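Local coordinates for protein probable ss-1,3-N-acetylglucosaminyltransferase (Staphylococcus aureus subsp. aureus N315, PDB 6H21) that is probably a glycosyltransferase of family 2 with a GT-A fold, seen here with manganese and uridine-diphosphate-N-acetylglucosamine bound, at residues R37-V42 and L54-D59; V24-F29 and E33-T38. One frame throughout, in Å; residues are numbered along the deposited sequence.

Both contacts are buried, and both belong to one beta-alpha-beta unit, in which helix 35-43 connects the parallel neighbouring strands 22-28 and 52-58. Interaction 2 sets the start of the helix on the strand that precedes it; interaction 1 sets the next turn on the strand that comes after. They share R37 and T38, and the two strands are joined, among others, by the probable backbone hydrogen bond from I55 N to V24 O (2.7 Å). Aliphatic carbons alone make interaction 1, whereas a thioether sulfur enters interaction 2 beside leucine and two threonine methyls. At the C-terminal ends of the strands the chemistry turns polar, D59 and P27 both bonding the nucleotide.

Interaction 1 of 2, residues R37-V42 and L54-D59; sequences RTISSV and LIIIDD. With UD1 (uridine-diphosphate-N-acetylglucosamine), chain X.
I39 and V42 of helix 35-43 pack on L54 and I56 of strand 52-58 in a purely apolar helix-on-sheet contact, buried within the beta-alpha-beta crossover that opens the GT-A domain. The helix segment runs nearly antiparallel to the strand segment, at 157°, with 10.6 Å between their axes. V42 meets L54, while I39, about a turn earlier, meets both L54 and I56. The CG1 of V42, anti to the backbone N (chi1 179°), lies 4.0 Å from L54 CB, with both methyls of the leucine only slightly farther off. The two side chains cross at about a right angle, and the valine methyl sits in the angle between L54 CB and those two methyls.

I39 works with both of its arms. The CG2 methyl reaches L54 CD2 at 4.2 Å, while the longer arm, extended beyond CG1, carries CD1 to I56 CD1 at 4.0 Å, methyl against methyl and again crosswise. M26 of strand 22-28 also touches I39, and L109 packs on V42.

Polar groups on the helix are satisfied away from this interface. S41 OG donates to T38 O at 2.8 Å, and the same carbonyl takes the helical bond from V42 N. Just past the strand, D59 OD2 accepts the uracil N3-H of uridine-diphosphate-N-acetylglucosamine in a nearly straight bond of 2.8 Å and 172°; S87 OG bonds the same oxygen, and probably steadies the carboxylate. With no hydrogen bond between helix and strand, cohesion here comes from dispersion and the exclusion of water, while the directional chemistry is kept for the strand end, where an aspartate reads the N-H of the base.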
loop_
_atom_site.group_PDB
_atom_site.type_symbol
_atom_site.label_atom_id
_atom_site.label_comp_id
_atom_site.label_asym_id
_atom_site.label_seq_id
_atom_site.Cartn_x
_atom_site.Cartn_y
_atom_site.Cartn_z
ATOM N N ARG C 37 41.867 -22.864 -24.906
ATOM C CA ARG C 37 41.965 -21.422 -24.939
ATOM C C ARG C 37 42.215 -20.845 -23.541
ATOM O O ARG C 37 43.033 -19.952 -23.391
ATOM C CB ARG C 37 40.685 -20.812 -25.509
ATOM C CG ARG C 37 40.804 -19.322 -25.779
ATOM C CD ARG C 37 39.574 -18.781 -26.470
ATOM N NE ARG C 37 38.380 -18.819 -25.636
ATOM C CZ ARG C 37 37.311 -18.059 -25.843
ATOM N NH1 ARG C 37 37.312 -17.164 -26.818
ATOM N NH2 ARG C 37 36.247 -18.187 -25.070
ATOM N N THR C 38 41.476 -21.341 -22.543
ATOM C CA THR C 38 41.574 -20.859 -21.161
ATOM C C THR C 38 42.942 -21.249 -20.590
ATOM O O THR C 38 43.601 -20.435 -19.954
ATOM C CB THR C 38 40.430 -21.394 -20.287
ATOM O OG1 THR C 38 39.198 -20.822 -20.735
ATOM C CG2 THR C 38 40.628 -21.096 -18.820
ATOM N N ILE C 39 43.361 -22.497 -20.828
ATOM C CA ILE C 39 44.634 -22.968 -20.304
ATOM C C ILE C 39 45.763 -22.127 -20.911
ATOM O O ILE C 39 46.680 -21.721 -20.197
ATOM C CB ILE C 39 44.827 -24.478 -20.537
ATOM C CG1 ILE C 39 43.857 -25.287 -19.677
ATOM C CG2 ILE C 39 46.272 -24.887 -20.273
ATOM C CD1 ILE C 39 43.854 -26.764 -19.982
ATOM N N SER C 40 45.696 -21.895 -22.229
ATOM C CA SER C 40 46.705 -21.104 -22.941
ATOM C C SER C 40 46.816 -19.694 -22.335
ATOM O O SER C 40 47.918 -19.137 -22.240
ATOM C CB SER C 40 46.403 -21.048 -24.414
ATOM O OG SER C 40 46.410 -22.354 -24.995
ATOM N N SER C 41 45.679 -19.116 -21.924
ATOM C CA SER C 41 45.678 -17.782 -21.319
ATOM C C SER C 41 46.433 -17.798 -19.982
ATOM O O SER C 41 47.015 -16.788 -19.610
ATOM C CB SER C 41 44.276 -17.203 -21.186
ATOM O OG SER C 41 43.629 -17.613 -19.988
ATOM N N VAL C 42 46.429 -18.934 -19.276
ATOM C CA VAL C 42 47.170 -19.047 -18.011
ATOM C C VAL C 42 48.657 -19.327 -18.269
ATOM O O VAL C 42 49.524 -18.821 -17.547
ATOM C CB VAL C 42 46.591 -20.120 -17.078
ATOM C CG1 VAL C 42 47.396 -20.220 -15.786
ATOM C CG2 VAL C 42 45.132 -19.856 -16.778
ATOM N N LEU C 54 49.384 -23.691 -12.329
ATOM C CA LEU C 54 47.996 -23.895 -12.586
ATOM C C LEU C 54 47.616 -25.268 -12.020
ATOM O O LEU C 54 48.247 -26.291 -12.356
ATOM C CB LEU C 54 47.771 -23.805 -14.093
ATOM C CG LEU C 54 46.395 -24.254 -14.564
ATOM C CD1 LEU C 54 45.308 -23.378 -13.976
ATOM C CD2 LEU C 54 46.345 -24.251 -16.077
ATOM N N ILE C 55 46.629 -25.264 -11.113
ATOM C CA ILE C 55 46.060 -26.482 -10.547
ATOM C C ILE C 55 44.700 -26.690 -11.206
ATOM O O ILE C 55 43.800 -25.901 -10.988
ATOM C CB ILE C 55 45.933 -26.404 -9.007
ATOM C CG1 ILE C 55 47.254 -26.028 -8.330
ATOM C CG2 ILE C 55 45.366 -27.703 -8.451
ATOM C CD1 ILE C 55 47.135 -25.713 -6.850
ATOM N N ILE C 56 44.571 -27.751 -12.003
ATOM C CA ILE C 56 43.293 -28.110 -12.622
ATOM C C ILE C 56 42.646 -29.237 -11.803
ATOM O O ILE C 56 43.229 -30.307 -11.610
ATOM C CB ILE C 56 43.465 -28.517 -14.097
ATOM C CG1 ILE C 56 44.328 -27.514 -14.870
ATOM C CG2 ILE C 56 42.101 -28.719 -14.744
ATOM C CD1 ILE C 56 44.651 -27.930 -16.291
ATOM N N ILE C 57 41.416 -28.994 -11.343
ATOM C CA ILE C 57 40.652 -30.009 -10.654
ATOM C C ILE C 57 39.439 -30.370 -11.508
ATOM O O ILE C 57 38.531 -29.582 -11.611
ATOM C CB ILE C 57 40.208 -29.530 -9.266
ATOM C CG1 ILE C 57 41.346 -28.854 -8.503
ATOM C CG2 ILE C 57 39.594 -30.699 -8.502
ATOM C CD1 ILE C 57 42.444 -29.799 -8.100
ATOM N N ASP C 58 39.426 -31.574 -12.080
ATOM C CA ASP C 58 38.320 -31.978 -12.938
ATOM C C ASP C 58 37.224 -32.670 -12.115
ATOM O O ASP C 58 37.470 -33.677 -11.443
ATOM C CB ASP C 58 38.774 -32.879 -14.078
ATOM C CG ASP C 58 37.615 -33.224 -14.989
ATOM O OD1 ASP C 58 37.157 -32.322 -15.726
ATOM O OD2 ASP C 58 37.135 -34.362 -14.891
ATOM N N ASP C 59 36.002 -32.136 -12.211
ATOM C CA ASP C 59 34.875 -32.583 -11.370
ATOM C C ASP C 59 34.199 -33.796 -12.031
ATOM O O ASP C 59 32.996 -33.791 -12.282
ATOM C CB ASP C 59 33.906 -31.431 -11.090
ATOM C CG ASP C 59 33.012 -31.624 -9.870
ATOM O OD1 ASP C 59 33.230 -32.596 -9.110
ATOM O OD2 ASP C 59 32.110 -30.792 -9.681
HETATM C "C1'" UD1 X . 28.731 -18.298 -12.455
HETATM C "C2'" UD1 X . 29.138 -16.936 -11.886
HETATM C "C3'" UD1 X . 30.626 -16.944 -11.537
HETATM C "C4'" UD1 X . 30.925 -18.112 -10.601
HETATM C "C5'" UD1 X . 30.364 -19.434 -11.133
HETATM C "C6'" UD1 X . 30.550 -20.584 -10.139
HETATM C "C7'" UD1 X . 27.870 -14.985 -12.706
HETATM C "C8'" UD1 X . 27.760 -13.955 -13.799
HETATM N "N2'" UD1 X . 28.854 -15.876 -12.845
HETATM O "O1'" UD1 X . 29.506 -18.519 -13.638
HETATM O "O3'" UD1 X . 30.993 -15.698 -10.924
HETATM O "O4'" UD1 X . 32.341 -18.227 -10.452
HETATM O "O5'" UD1 X . 28.969 -19.316 -11.483
HETATM O "O6'" UD1 X . 30.032 -20.273 -8.849
HETATM O "O7'" UD1 X . 27.111 -14.995 -11.752
HETATM N N1 UD1 X . 32.039 -26.650 -12.540
HETATM C C2 UD1 X . 32.397 -27.707 -11.683
HETATM N N3 UD1 X . 31.585 -28.738 -11.481
HETATM C C4 UD1 X . 30.409 -28.808 -12.092
HETATM C C5 UD1 X . 30.012 -27.783 -12.952
HETATM C C6 UD1 X . 30.847 -26.684 -13.166
HETATM O O2 UD1 X . 33.479 -27.700 -11.081
HETATM O O4 UD1 X . 29.697 -29.813 -11.873
HETATM C C1B UD1 X . 32.992 -25.549 -12.685
HETATM C C2B UD1 X . 33.189 -25.079 -14.116
HETATM O "O2'" UD1 X . 34.063 -25.950 -14.824
HETATM C C3B UD1 X . 33.755 -23.685 -13.896
HETATM C C4B UD1 X . 33.105 -23.231 -12.590
HETATM O O4B UD1 X . 32.561 -24.400 -11.958
HETATM O O3B UD1 X . 35.179 -23.735 -13.739
HETATM C C5B UD1 X . 31.977 -22.239 -12.809
HETATM O O5B UD1 X . 31.154 -22.714 -13.865
HETATM P PA UD1 X . 30.675 -21.766 -15.062
HETATM O O1A UD1 X . 29.862 -22.640 -15.962
HETATM O O2A UD1 X . 31.806 -20.898 -15.606
HETATM O O3A UD1 X . 29.676 -20.833 -14.260
HETATM P PB UD1 X . 29.069 -19.474 -14.834
HETATM O O1B UD1 X . 27.579 -19.619 -14.860
HETATM O O2B UD1 X . 29.776 -19.002 -16.097
#

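Interaction 2 of 2, residues V24-F29 and E33-T38; sequences VIMPTF and EKLHRT. With UD1 (uridine-diphosphate-N-acetylglucosamine), chain X.
Strand 22-28 runs by a short connection into the helix that contains T38, and the chain folds back so that T28 lies nearest L35 (8.5 Å between CA atoms) and M26 nearest T38 (9.6 Å). M26 and L35 carry the contact in near-equal measure. The methionine chain leaves the strand extended (chi1 -177°, chi2 177°), which carries SD to T38 CG2 at 3.6 Å; the bend at chi3 (67°) then turns CE to L35 CD1 at 3.9 Å, the methionine and leucine sliding past each other in opposite directions.

The fork of L35 also reaches T28, whose CG2 meets L35 CD2 at 3.9 Å, the two side chains crossing at about a right angle; I71 of helix 66-72 packs on both residues. Each threonine thus gives its methyl to the apolar layer and its hydroxyl to a partner elsewhere. T28 OG1 pairs with D58 OD1 of the adjacent strand. T38 OG1 has D113 O as its stronger partner, with S111 O also close enough to share the hydroxyl, in the stretch of the probable DxD motif (D110, D112).

Where the strand ends, its polar backbone faces the nucleotide. P27 O accepts from both ribose hydroxyls of uridine-diphosphate-N-acetylglucosamine, from O3B at 2.6 Å and from O2' at 3.2 Å. The F29 side chain meets the uracil: O4 stands 3.8 Å above one face of the F29 ring, displaced toward the rim. The contact therefore divides its chemistry by direction: sulfur and methyl groups seat the helix, and at the strand's C-terminal end one carbonyl accepts from two hydroxyls and helps to fix the ribose.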
loop_
_atom_site.group_PDB
_atom_site.type_symbol
_atom_site.label_atom_id
_atom_site.label_comp_id
_atom_site.label_asym_id
_atom_site.label_seq_id
_atom_site.Cartn_x
_atom_site.Cartn_y
_atom_site.Cartn_z
ATOM N N VAL C 24 46.941 -20.698 -9.564
ATOM C CA VAL C 24 45.663 -20.584 -10.240
ATOM C C VAL C 24 44.911 -21.907 -10.055
ATOM O O VAL C 24 45.426 -22.973 -10.390
ATOM C CB VAL C 24 45.826 -20.214 -11.723
ATOM C CG1 VAL C 24 44.483 -20.041 -12.420
ATOM C CG2 VAL C 24 46.672 -18.968 -11.888
ATOM N N ILE C 25 43.698 -21.814 -9.495
ATOM C CA ILE C 25 42.855 -22.956 -9.197
ATOM C C ILE C 25 41.678 -22.929 -10.174
ATOM O O ILE C 25 40.850 -22.022 -10.124
ATOM C CB ILE C 25 42.400 -22.930 -7.723
ATOM C CG1 ILE C 25 43.604 -22.954 -6.774
ATOM C CG2 ILE C 25 41.419 -24.058 -7.439
ATOM C CD1 ILE C 25 43.262 -22.781 -5.313
ATOM N N MET C 26 41.624 -23.924 -11.061
ATOM C CA MET C 26 40.621 -23.979 -12.115
ATOM C C MET C 26 39.874 -25.308 -12.056
ATOM O O MET C 26 40.406 -26.336 -12.469
ATOM C CB MET C 26 41.267 -23.826 -13.495
ATOM C CG MET C 26 40.259 -23.795 -14.622
ATOM S SD MET C 26 41.029 -23.535 -16.239
ATOM C CE MET C 26 41.947 -25.058 -16.430
ATOM N N PRO C 27 38.608 -25.324 -11.584
ATOM C CA PRO C 27 37.754 -26.502 -11.716
ATOM C C PRO C 27 37.271 -26.631 -13.167
ATOM O O PRO C 27 37.034 -25.618 -13.818
ATOM C CB PRO C 27 36.595 -26.203 -10.759
ATOM C CG PRO C 27 36.488 -24.703 -10.772
ATOM C CD PRO C 27 37.911 -24.205 -10.927
ATOM N N THR C 28 37.168 -27.871 -13.655
ATOM C CA THR C 28 36.685 -28.171 -15.001
ATOM C C THR C 28 35.552 -29.200 -14.908
ATOM O O THR C 28 35.485 -29.979 -13.958
ATOM C CB THR C 28 37.818 -28.675 -15.908
ATOM O OG1 THR C 28 38.351 -29.894 -15.387
ATOM C CG2 THR C 28 38.942 -27.672 -16.058
ATOM N N PHE C 29 34.659 -29.170 -15.901
ATOM C CA PHE C 29 33.605 -30.161 -16.054
ATOM C C PHE C 29 33.042 -30.092 -17.478
ATOM O O PHE C 29 32.385 -29.116 -17.845
ATOM C CB PHE C 29 32.502 -29.947 -15.017
ATOM C CG PHE C 29 31.369 -30.931 -15.146
ATOM C CD1 PHE C 29 31.567 -32.272 -14.845
ATOM C CD2 PHE C 29 30.121 -30.525 -15.596
ATOM C CE1 PHE C 29 30.532 -33.186 -14.975
ATOM C CE2 PHE C 29 29.086 -31.440 -15.719
ATOM C CZ PHE C 29 29.295 -32.767 -15.409
ATOM N N GLU C 33 37.356 -29.468 -25.915
ATOM C CA GLU C 33 38.434 -28.831 -26.671
ATOM C C GLU C 33 38.447 -27.310 -26.454
ATOM O O GLU C 33 39.487 -26.686 -26.640
ATOM C CB GLU C 33 38.314 -29.183 -28.156
ATOM C CG GLU C 33 38.628 -30.638 -28.462
ATOM N N LYS C 34 37.308 -26.723 -26.051
ATOM C CA LYS C 34 37.210 -25.282 -25.725
ATOM C C LYS C 34 38.192 -24.891 -24.603
ATOM O O LYS C 34 38.608 -23.727 -24.511
ATOM C CB LYS C 34 35.777 -24.919 -25.318
ATOM C CG LYS C 34 34.753 -24.910 -26.448
ATOM C CD LYS C 34 33.344 -24.573 -25.995
ATOM N N LEU C 35 38.561 -25.854 -23.750
ATOM C CA LEU C 35 39.412 -25.615 -22.581
ATOM C C LEU C 35 40.835 -25.174 -22.977
ATOM O O LEU C 35 41.508 -24.517 -22.176
ATOM C CB LEU C 35 39.441 -26.893 -21.734
ATOM C CG LEU C 35 40.222 -26.801 -20.426
ATOM C CD1 LEU C 35 39.674 -25.690 -19.542
ATOM C CD2 LEU C 35 40.203 -28.126 -19.685
ATOM N N HIS C 36 41.308 -25.536 -24.181
ATOM C CA HIS C 36 42.661 -25.150 -24.648
ATOM C C HIS C 36 42.875 -23.636 -24.504
ATOM O O HIS C 36 43.947 -23.183 -24.047
ATOM C CB HIS C 36 42.901 -25.564 -26.108
ATOM C CG HIS C 36 43.201 -27.013 -26.284
ATOM N ND1 HIS C 36 44.353 -27.589 -25.791
ATOM C CD2 HIS C 36 42.510 -28.000 -26.896
ATOM C CE1 HIS C 36 44.362 -28.871 -26.093
ATOM N NE2 HIS C 36 43.240 -29.151 -26.771
ATOM N N ARG C 37 41.867 -22.864 -24.906
ATOM C CA ARG C 37 41.965 -21.422 -24.939
ATOM C C ARG C 37 42.215 -20.845 -23.541
ATOM O O ARG C 37 43.033 -19.952 -23.391
ATOM C CB ARG C 37 40.685 -20.812 -25.509
ATOM C CG ARG C 37 40.804 -19.322 -25.779
ATOM C CD ARG C 37 39.574 -18.781 -26.470
ATOM N NE ARG C 37 38.380 -18.819 -25.636
ATOM C CZ ARG C 37 37.311 -18.059 -25.843
ATOM N NH1 ARG C 37 37.312 -17.164 -26.818
ATOM N NH2 ARG C 37 36.247 -18.187 -25.070
ATOM N N THR C 38 41.476 -21.341 -22.543
ATOM C CA THR C 38 41.574 -20.859 -21.161
ATOM C C THR C 38 42.942 -21.249 -20.590
ATOM O O THR C 38 43.601 -20.435 -19.954
ATOM C CB THR C 38 40.430 -21.394 -20.287
ATOM O OG1 THR C 38 39.198 -20.822 -20.735
ATOM C CG2 THR C 38 40.628 -21.096 -18.820
HETATM C "C1'" UD1 X . 28.731 -18.298 -12.455
HETATM C "C2'" UD1 X . 29.138 -16.936 -11.886
HETATM C "C3'" UD1 X . 30.626 -16.944 -11.537
HETATM C "C4'" UD1 X . 30.925 -18.112 -10.601
HETATM C "C5'" UD1 X . 30.364 -19.434 -11.133
HETATM C "C6'" UD1 X . 30.550 -20.584 -10.139
HETATM C "C7'" UD1 X . 27.870 -14.985 -12.706
HETATM C "C8'" UD1 X . 27.760 -13.955 -13.799
HETATM N "N2'" UD1 X . 28.854 -15.876 -12.845
HETATM O "O1'" UD1 X . 29.506 -18.519 -13.638
HETATM O "O3'" UD1 X . 30.993 -15.698 -10.924
HETATM O "O4'" UD1 X . 32.341 -18.227 -10.452
HETATM O "O5'" UD1 X . 28.969 -19.316 -11.483
HETATM O "O6'" UD1 X . 30.032 -20.273 -8.849
HETATM O "O7'" UD1 X . 27.111 -14.995 -11.752
HETATM N N1 UD1 X . 32.039 -26.650 -12.540
HETATM C C2 UD1 X . 32.397 -27.707 -11.683
HETATM N N3 UD1 X . 31.585 -28.738 -11.481
HETATM C C4 UD1 X . 30.409 -28.808 -12.092
HETATM C C5 UD1 X . 30.012 -27.783 -12.952
HETATM C C6 UD1 X . 30.847 -26.684 -13.166
HETATM O O2 UD1 X . 33.479 -27.700 -11.081
HETATM O O4 UD1 X . 29.697 -29.813 -11.873
HETATM C C1B UD1 X . 32.992 -25.549 -12.685
HETATM C C2B UD1 X . 33.189 -25.079 -14.116
HETATM O "O2'" UD1 X . 34.063 -25.950 -14.824
HETATM C C3B UD1 X . 33.755 -23.685 -13.896
HETATM C C4B UD1 X . 33.105 -23.231 -12.590
HETATM O O4B UD1 X . 32.561 -24.400 -11.958
HETATM O O3B UD1 X . 35.179 -23.735 -13.739
HETATM C C5B UD1 X . 31.977 -22.239 -12.809
HETATM O O5B UD1 X . 31.154 -22.714 -13.865
HETATM P PA UD1 X . 30.675 -21.766 -15.062
HETATM O O1A UD1 X . 29.862 -22.640 -15.962
HETATM O O2A UD1 X . 31.806 -20.898 -15.606
HETATM O O3A UD1 X . 29.676 -20.833 -14.260
HETATM P PB UD1 X . 29.069 -19.474 -14.834
HETATM O O1B UD1 X . 27.579 -19.619 -14.860
HETATM O O2B UD1 X . 29.776 -19.002 -16.097
#